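Local coordinates for protein protease Do-like 1, chloroplastic (Arabidopsis thaliana, PDB 3QO6) that acts as a serine endopeptidase of the chloroplast, required at high temperature, and may help to degrade damaged proteins, at residues S298-Y301 with R302-D305. Sequence-based numbering, arbitrary orientation.
Sequences SDLY and RILD
Arg302 reaches back along one flank of helix 297-304 to Asp299, one turn earlier, and forms a salt bridge at the long end of the range, NH2 lying 3.5 Å from OD1. The two side chains run side by side; OD1 comes in at the edge of the guanidinium, in its plane, although the carboxylate is turned 57° from that plane. The arginine starts out extended, CG and CD anti, and a bend at chi3 (45°) turns its end back toward Asp299, whose backbone O sits above one guanidinium face, offset toward the rim. The other carboxylate oxygen, OD2, accepts the backbone N-H of Ser295, so Asp299 also ties the helix to the residues leading into it. With an alanine replacing Arg302, OD1 would probably lose its charged mate and the Asp299 carbonyl its guanidinium cover. Backbone bonds of i to i+4 type link the two turns: Arg302 N to Ser298 O (2.8 Å), Ile303 N to Asp299 O (3.0 Å) and, less straight at 138°, Asp305 N to Tyr301 O (2.9 Å). This short helix belongs to the PDZ domain, and its Tyr301 hydroxyl is hydrogen-bonded to the backbone of the bound peptide, consistent with the helix that borders the ligand groove in this fold. Toward the protease domain, Ser298 OG bonds to Glu155 and Asp305 forms a salt bridge with Lys100. The closest apolar contact is between the leucines: Leu300 and Leu304 point the same way, their CD1 methyls 3.9 Å apart, both residues being buried, and Leu300 also packs against a modified side chain of the peptide.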
loop_
_atom_site.group_PDB
_atom_site.type_symbol
_atom_site.label_atom_id
_atom_site.label_comp_id
_atom_site.label_asym_id
_atom_site.label_seq_id
_atom_site.Cartn_x
_atom_site.Cartn_y
_atom_site.Cartn_z
ATOM N N SER B 298 -8.061 24.779 22.615
ATOM C CA SER B 298 -6.786 25.437 22.902
ATOM C C SER B 298 -6.926 26.623 23.846
ATOM O O SER B 298 -6.126 26.796 24.761
ATOM C CB SER B 298 -6.125 25.914 21.602
ATOM O OG SER B 298 -5.161 26.935 21.857
ATOM N N ASP B 299 -7.936 27.450 23.607
ATOM C CA ASP B 299 -8.155 28.620 24.436
ATOM C C ASP B 299 -8.414 28.236 25.882
ATOM O O ASP B 299 -7.842 28.833 26.797
ATOM C CB ASP B 299 -9.326 29.456 23.901
ATOM C CG ASP B 299 -8.982 30.194 22.601
ATOM O OD1 ASP B 299 -7.794 30.564 22.409
ATOM O OD2 ASP B 299 -9.912 30.421 21.786
ATOM N N LEU B 300 -9.265 27.232 26.086
ATOM C CA LEU B 300 -9.591 26.782 27.431
ATOM C C LEU B 300 -8.323 26.259 28.089
ATOM O O LEU B 300 -7.902 26.745 29.134
ATOM C CB LEU B 300 -10.651 25.684 27.380
ATOM C CG LEU B 300 -11.243 25.238 28.720
ATOM C CD1 LEU B 300 -11.935 26.432 29.402
ATOM C CD2 LEU B 300 -12.231 24.070 28.490
ATOM N N TYR B 301 -7.708 25.275 27.447
ATOM C CA TYR B 301 -6.486 24.676 27.946
ATOM C C TYR B 301 -5.491 25.715 28.352
ATOM O O TYR B 301 -5.024 25.732 29.482
ATOM C CB TYR B 301 -5.842 23.814 26.877
ATOM C CG TYR B 301 -6.356 22.412 26.870
ATOM C CD1 TYR B 301 -6.839 21.836 25.689
ATOM C CD2 TYR B 301 -6.377 21.658 28.042
ATOM C CE1 TYR B 301 -7.330 20.547 25.675
ATOM C CE2 TYR B 301 -6.871 20.370 28.040
ATOM C CZ TYR B 301 -7.345 19.816 26.850
ATOM O OH TYR B 301 -7.828 18.528 26.829
ATOM N N ARG B 302 -5.171 26.571 27.396
ATOM C CA ARG B 302 -4.200 27.625 27.581
ATOM C C ARG B 302 -4.518 28.447 28.816
ATOM O O ARG B 302 -3.642 28.695 29.647
ATOM C CB ARG B 302 -4.179 28.511 26.332
ATOM C CG ARG B 302 -3.070 29.548 26.285
ATOM C CD ARG B 302 -3.236 30.448 25.058
ATOM N NE ARG B 302 -4.625 30.879 24.873
ATOM C CZ ARG B 302 -5.363 31.530 25.781
ATOM N NH1 ARG B 302 -4.864 31.855 26.974
ATOM N NH2 ARG B 302 -6.626 31.848 25.504
ATOM N N ILE B 303 -5.776 28.846 28.953
ATOM C CA ILE B 303 -6.169 29.664 30.079
ATOM C C ILE B 303 -6.056 28.948 31.428
ATOM O O ILE B 303 -5.562 29.533 32.383
ATOM C CB ILE B 303 -7.581 30.212 29.865
ATOM C CG1 ILE B 303 -7.745 31.514 30.629
ATOM C CG2 ILE B 303 -8.595 29.223 30.347
ATOM C CD1 ILE B 303 -6.632 32.512 30.363
ATOM N N LEU B 304 -6.494 27.696 31.527
ATOM C CA LEU B 304 -6.373 26.973 32.794
ATOM C C LEU B 304 -4.921 26.675 33.105
ATOM O O LEU B 304 -4.557 26.456 34.251
ATOM C CB LEU B 304 -7.116 25.647 32.763
ATOM C CG LEU B 304 -8.517 25.584 33.362
ATOM C CD1 LEU B 304 -9.500 26.364 32.507
ATOM C CD2 LEU B 304 -8.926 24.127 33.445
ATOM N N ASP B 305 -4.095 26.650 32.073
ATOM C CA ASP B 305 -2.679 26.378 32.244
ATOM C C ASP B 305 -2.073 27.409 33.181
ATOM O O ASP B 305 -0.979 27.222 33.709
ATOM C CB ASP B 305 -1.972 26.471 30.900
ATOM C CG ASP B 305 -0.760 25.571 30.821
ATOM O OD1 ASP B 305 0.209 25.968 30.132
ATOM O OD2 ASP B 305 -0.786 24.469 31.433
#